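Local structure of like-Sm ribonucleoprotein core (Methanococcus vannielii SB, 5MKI) at residues K13-N18 against G31-Y36; E45-E50 against P58-R63. The protein assembles as a seven-subunit ring of the Sm family that binds UMP and probably RNA. All blocks are in the same frame, centred on the assembly; numbering follows the deposited sequence.

Contact 1. Residues K13-N18 against G31-Y36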
loop_
_atom_site.group_PDB
_atom_site.type_symbol
_atom_site.label_atom_id
_atom_site.label_comp_id
_atom_site.label_asym_id
_atom_site.label_seq_id
_atom_site.Cartn_x
_atom_site.Cartn_y
_atom_site.Cartn_z
ATOM N N LYS A 13 -20.952 -11.454 14.999
ATOM C CA LYS A 13 -22.035 -11.283 15.966
ATOM C C LYS A 13 -22.974 -10.141 15.596
ATOM O O LYS A 13 -24.131 -10.137 16.037
ATOM C CB LYS A 13 -21.465 -11.036 17.365
ATOM C CG LYS A 13 -20.561 -12.154 17.865
ATOM C CD LYS A 13 -19.987 -11.843 19.252
ATOM C CE LYS A 13 -19.513 -13.115 19.953
ATOM N NZ LYS A 13 -18.973 -14.094 18.962
ATOM N N SER A 14 -22.501 -9.167 14.814
ATOM C CA SER A 14 -23.297 -8.019 14.405
ATOM C C SER A 14 -24.033 -8.236 13.097
ATOM O O SER A 14 -24.608 -7.278 12.567
ATOM C CB SER A 14 -22.413 -6.779 14.271
ATOM O OG SER A 14 -21.922 -6.374 15.522
ATOM N N ILE A 15 -24.021 -9.458 12.554
ATOM C CA ILE A 15 -24.778 -9.720 11.340
ATOM C C ILE A 15 -26.246 -9.394 11.593
ATOM O O ILE A 15 -26.806 -9.727 12.650
ATOM C CB ILE A 15 -24.616 -11.174 10.869
ATOM C CG1 ILE A 15 -23.190 -11.439 10.349
ATOM C CG2 ILE A 15 -25.632 -11.480 9.767
ATOM C CD1 ILE A 15 -22.875 -10.773 9.006
ATOM N N ASN A 16 -26.858 -8.700 10.629
ATOM C CA ASN A 16 -28.271 -8.312 10.663
ATOM C C ASN A 16 -28.568 -7.347 11.807
ATOM O O ASN A 16 -29.665 -7.351 12.367
ATOM C CB ASN A 16 -29.182 -9.540 10.728
ATOM C CG ASN A 16 -29.210 -10.286 9.422
ATOM O OD1 ASN A 16 -29.247 -9.670 8.357
ATOM N ND2 ASN A 16 -29.171 -11.612 9.484
ATOM N N THR A 17 -27.578 -6.532 12.164
ATOM C CA THR A 17 -27.767 -5.349 12.989
ATOM C C THR A 17 -27.164 -4.156 12.256
ATOM O O THR A 17 -26.510 -4.303 11.217
ATOM C CB THR A 17 -27.137 -5.512 14.380
ATOM O OG1 THR A 17 -25.705 -5.479 14.272
ATOM C CG2 THR A 17 -27.572 -6.829 15.015
ATOM N N ASN A 18 -27.387 -2.965 12.806
ATOM C CA ASN A 18 -26.897 -1.730 12.208
ATOM C C ASN A 18 -25.494 -1.405 12.707
ATOM O O ASN A 18 -25.245 -1.402 13.919
ATOM C CB ASN A 18 -27.841 -0.572 12.526
ATOM C CG ASN A 18 -27.851 0.472 11.441
ATOM O OD1 ASN A 18 -26.975 1.335 11.378
ATOM N ND2 ASN A 18 -28.838 0.388 10.562
ATOM N N GLY A 31 -25.300 1.251 8.084
ATOM C CA GLY A 31 -26.199 0.320 7.421
ATOM C C GLY A 31 -26.303 -0.995 8.167
ATOM O O GLY A 31 -25.690 -1.193 9.218
ATOM N N ARG A 32 -27.090 -1.904 7.590
ATOM C CA ARG A 32 -27.346 -3.223 8.168
ATOM C C ARG A 32 -26.364 -4.245 7.588
ATOM O O ARG A 32 -26.365 -4.499 6.375
ATOM C CB ARG A 32 -28.792 -3.639 7.893
ATOM C CG ARG A 32 -29.226 -5.003 8.452
ATOM C CD ARG A 32 -30.612 -5.375 7.906
ATOM N NE ARG A 32 -31.163 -6.572 8.540
ATOM C CZ ARG A 32 -31.777 -6.573 9.722
ATOM N NH1 ARG A 32 -31.914 -5.442 10.401
ATOM N NH2 ARG A 32 -32.243 -7.702 10.229
ATOM N N LEU A 33 -25.558 -4.854 8.455
ATOM C CA LEU A 33 -24.433 -5.688 8.028
ATOM C C LEU A 33 -24.911 -7.076 7.608
ATOM O O LEU A 33 -25.324 -7.883 8.448
ATOM C CB LEU A 33 -23.402 -5.779 9.148
ATOM C CG LEU A 33 -22.118 -6.569 8.850
ATOM C CD1 LEU A 33 -21.171 -5.770 7.961
ATOM C CD2 LEU A 33 -21.434 -6.986 10.150
ATOM N N LYS A 34 -24.797 -7.372 6.311
ATOM C CA LYS A 34 -25.190 -8.653 5.730
ATOM C C LYS A 34 -24.031 -9.622 5.528
ATOM O O LYS A 34 -24.271 -10.827 5.371
ATOM C CB LYS A 34 -25.871 -8.435 4.368
ATOM C CG LYS A 34 -26.985 -7.406 4.387
ATOM C CD LYS A 34 -28.087 -7.870 5.309
ATOM C CE LYS A 34 -28.715 -9.173 4.805
ATOM N NZ LYS A 34 -29.769 -9.679 5.737
ATOM N N ALA A 35 -22.796 -9.137 5.503
ATOM C CA ALA A 35 -21.657 -9.989 5.172
ATOM C C ALA A 35 -20.383 -9.199 5.390
ATOM O O ALA A 35 -20.373 -7.974 5.257
ATOM C CB ALA A 35 -21.726 -10.496 3.725
ATOM N N TYR A 36 -19.315 -9.920 5.736
ATOM C CA TYR A 36 -17.974 -9.366 5.865
ATOM C C TYR A 36 -16.973 -10.493 5.627
ATOM O O TYR A 36 -17.323 -11.677 5.688
ATOM C CB TYR A 36 -17.736 -8.735 7.245
ATOM C CG TYR A 36 -17.529 -9.787 8.299
ATOM C CD1 TYR A 36 -18.602 -10.510 8.792
ATOM C CD2 TYR A 36 -16.255 -10.094 8.771
ATOM C CE1 TYR A 36 -18.419 -11.497 9.735
ATOM C CE2 TYR A 36 -16.065 -11.081 9.709
ATOM C CZ TYR A 36 -17.144 -11.770 10.192
ATOM O OH TYR A 36 -16.963 -12.749 11.127
#
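R32 and K34 meet the N16 turn of this Sm fold by different groups. The loop after helix 9-13 makes a type II turn, S14 to T17, against the long strand 28-36. Extended from CG to NE, R32 runs past N16 CA, and N16 O lies over one face of its guanidinium, 3.2 Å above the plane and offset toward the rim. R32 NH2 is 3.4 Å from N16 O, at a poor angle for a hydrogen bond. The N16 amide plane is turned 31° from the guanidinium. K34 bends at chi2 and chi3, and K34 NZ bonds N16 OD1 at 2.7 Å in the carbonyl plane. An alanine in place of R32 would probably leave N16 O and N16 CB without the flat group packed against them.

Two backbone bonds fix the register, N16 N to L33 O and L33 N to T17 O. I15 CD1 lies 4.2 Å from L33 CD2 and approaches the Y36 ring at its edge. N18, a calcium-binding residue with no ion on this chain, forms an antiparallel non-hydrogen-bonded pair with R32. Inside the turn, T17 OG1 and T17 N reach S14 O from the same face of its plane, OG1 at 2.7 Å.

Contact 2. Residues E45-E50 against P58-R63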
loop_
_atom_site.group_PDB
_atom_site.type_symbol
_atom_site.label_atom_id
_atom_site.label_comp_id
_atom_site.label_asym_id
_atom_site.label_seq_id
_atom_site.Cartn_x
_atom_site.Cartn_y
_atom_site.Cartn_z
ATOM N N GLU A 45 -26.716 -3.258 3.908
ATOM C CA GLU A 45 -28.054 -3.139 3.341
ATOM C C GLU A 45 -28.743 -1.878 3.853
ATOM O O GLU A 45 -28.629 -1.534 5.032
ATOM C CB GLU A 45 -28.887 -4.368 3.704
ATOM C CG GLU A 45 -30.205 -4.463 2.979
ATOM C CD GLU A 45 -31.079 -5.559 3.536
ATOM O OE1 GLU A 45 -31.620 -5.369 4.649
ATOM O OE2 GLU A 45 -31.221 -6.605 2.867
ATOM N N ASN A 46 -29.462 -1.192 2.962
ATOM C CA ASN A 46 -30.179 0.037 3.322
ATOM C C ASN A 46 -29.241 1.022 4.023
ATOM O O ASN A 46 -29.460 1.439 5.167
ATOM C CB ASN A 46 -31.409 -0.279 4.185
ATOM C CG ASN A 46 -32.505 -0.975 3.390
ATOM O OD1 ASN A 46 -32.681 -0.718 2.200
ATOM N ND2 ASN A 46 -33.225 -1.875 4.038
ATOM N N ALA A 47 -28.178 1.384 3.307
ATOM C CA ALA A 47 -27.068 2.119 3.894
ATOM C C ALA A 47 -27.224 3.622 3.698
ATOM O O ALA A 47 -27.861 4.095 2.755
ATOM C CB ALA A 47 -25.736 1.656 3.288
ATOM N N LYS A 48 -26.604 4.371 4.603
ATOM C CA LYS A 48 -26.685 5.823 4.623
ATOM C C LYS A 48 -25.295 6.405 4.820
ATOM O O LYS A 48 -24.551 5.953 5.695
ATOM C CB LYS A 48 -27.610 6.311 5.749
ATOM C CG LYS A 48 -29.027 5.732 5.708
ATOM C CD LYS A 48 -29.632 5.663 7.115
ATOM C CE LYS A 48 -31.094 5.223 7.088
ATOM N NZ LYS A 48 -31.435 4.232 8.172
ATOM N N ILE A 49 -24.949 7.404 4.016
ATOM C CA ILE A 49 -23.760 8.212 4.266
ATOM C C ILE A 49 -24.182 9.416 5.093
ATOM O O ILE A 49 -25.148 10.105 4.745
ATOM C CB ILE A 49 -23.096 8.660 2.953
ATOM C CG1 ILE A 49 -23.112 7.538 1.906
ATOM C CG2 ILE A 49 -21.694 9.170 3.225
ATOM C CD1 ILE A 49 -22.455 6.257 2.345
ATOM N N GLU A 50 -23.470 9.672 6.196
ATOM C CA GLU A 50 -23.762 10.868 6.982
ATOM C C GLU A 50 -23.514 12.139 6.181
ATOM O O GLU A 50 -24.067 13.192 6.517
ATOM C CB GLU A 50 -22.934 10.881 8.274
ATOM C CG GLU A 50 -21.721 11.836 8.283
ATOM C CD GLU A 50 -20.600 11.449 7.305
ATOM O OE1 GLU A 50 -19.596 12.191 7.226
ATOM O OE2 GLU A 50 -20.712 10.411 6.616
ATOM N N PRO A 58 -29.937 0.705 -1.360
ATOM C CA PRO A 58 -30.358 -0.685 -1.085
ATOM C C PRO A 58 -29.227 -1.612 -0.646
ATOM O O PRO A 58 -29.431 -2.430 0.255
ATOM C CB PRO A 58 -30.968 -1.130 -2.422
ATOM C CG PRO A 58 -31.448 0.144 -3.061
ATOM C CD PRO A 58 -30.505 1.232 -2.617
ATOM N N MET A 59 -28.044 -1.517 -1.259
ATOM C CA MET A 59 -26.916 -2.371 -0.889
ATOM C C MET A 59 -25.620 -1.669 -1.273
ATOM O O MET A 59 -25.431 -1.312 -2.446
ATOM C CB MET A 59 -27.008 -3.746 -1.569
ATOM C CG MET A 59 -25.861 -4.718 -1.247
ATOM S SD MET A 59 -26.068 -5.472 0.387
ATOM C CE MET A 59 -27.802 -5.904 0.318
ATOM N N LEU A 60 -24.749 -1.476 -0.283
ATOM C CA LEU A 60 -23.423 -0.886 -0.448
ATOM C C LEU A 60 -22.370 -1.924 -0.089
ATOM O O LEU A 60 -22.338 -2.408 1.046
ATOM C CB LEU A 60 -23.233 0.328 0.462
ATOM C CG LEU A 60 -23.598 1.733 0.016
ATOM C CD1 LEU A 60 -22.825 2.746 0.861
ATOM C CD2 LEU A 60 -23.310 1.900 -1.473
ATOM N N VAL A 61 -21.489 -2.241 -1.026
ATOM C CA VAL A 61 -20.330 -3.072 -0.720
ATOM C C VAL A 61 -19.135 -2.145 -0.554
ATOM O O VAL A 61 -18.752 -1.447 -1.498
ATOM C CB VAL A 61 -20.090 -4.126 -1.807
ATOM C CG1 VAL A 61 -18.761 -4.867 -1.565
ATOM C CG2 VAL A 61 -21.268 -5.094 -1.833
ATOM N N VAL A 62 -18.587 -2.103 0.663
ATOM C CA VAL A 62 -17.504 -1.195 1.031
ATOM C C VAL A 62 -16.197 -1.973 1.009
ATOM O O VAL A 62 -16.119 -3.087 1.547
ATOM C CB VAL A 62 -17.735 -0.577 2.420
ATOM C CG1 VAL A 62 -16.619 0.403 2.756
ATOM C CG2 VAL A 62 -19.140 0.100 2.523
ATOM N N ARG A 63 -15.174 -1.389 0.406
ATOM C CA ARG A 63 -13.869 -2.045 0.334
ATOM C C ARG A 63 -13.109 -1.835 1.643
ATOM O O ARG A 63 -12.889 -0.692 2.067
ATOM C CB ARG A 63 -13.074 -1.514 -0.857
ATOM C CG ARG A 63 -11.997 -2.478 -1.317
ATOM C CD ARG A 63 -11.538 -2.202 -2.743
ATOM N NE ARG A 63 -10.575 -3.204 -3.193
ATOM C CZ ARG A 63 -9.279 -3.176 -2.900
ATOM N NH1 ARG A 63 -8.792 -2.182 -2.170
ATOM N NH2 ARG A 63 -8.465 -4.123 -3.361
#
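N46 and P58 meet through the flat peptide carbonyl of P58. The N46 N-H stands above one face of that carbonyl plane, 63° out of it. The bond from N46 N to P58 O is 3.0 Å long and nearly straight at hydrogen, 171°. The N46 side-chain amide comes close by its oxygen, with N46 OD1 4.0 Å from P58 CA. The E45 chain approaches P58 O through carbon, with E45 CG at 3.5 Å. E45 CA also makes a CA-H...O contact with it.

E45 and M59 form an antiparallel non-hydrogen-bonded pair, and their side chains share a face of the sheet. M59 bends at chi2 and chi3, and the chi3 turn of 45° sets M59 CE 3.9 Å from E45 CG. This is an apolar contact made by the carbons of E45, not by its carboxylate, which the extended chain carries onward.

Farther along, A47 and L60 point toward each other from the two segments. A47 CB is 3.9 Å from L60 CG. L60 CD1 also meets I49 CD1 at 3.8 Å, where the two side chains cross at about a right angle.

A47, I49 and L60 are buried and belong to the interior of the small, strongly bent Sm barrel. The chain turns corners at E45, N46 and P58, and the two strands part from there. Strand 47-49 pairs with strand 28-36, whose V29 touches both I49 and L60. Strand 57-62 pairs with strand 42-44. In addition, L60, V61 and V62 join an antiparallel ladder with a strand of the second subunit, so the sheet continues across the interface.

Both contacts are partly buried and share one sheet, where strands 28-36 and 47-49 are neighbours. They touch directly: R32 O and E45 N, 2.8 Å apart, probably form a hydrogen bond, and K34 CG packs on E45 CB. Contact 1 buries more surface and is more polar. Its exposed N18 and partly exposed I15, N16 and R32 accompany buried L33, and backbone bonds and a lysine-amide bond tie loop to strand. Contact 2 runs from an exposed corner, N46 and P58, with its single hydrogen bond, to the buried, apolar A47, I49 and L60. Both reach the second subunit, contact 1 through I15, A35 and Y36, contact 2 through a beta ladder and R63, a UMP-binding residue.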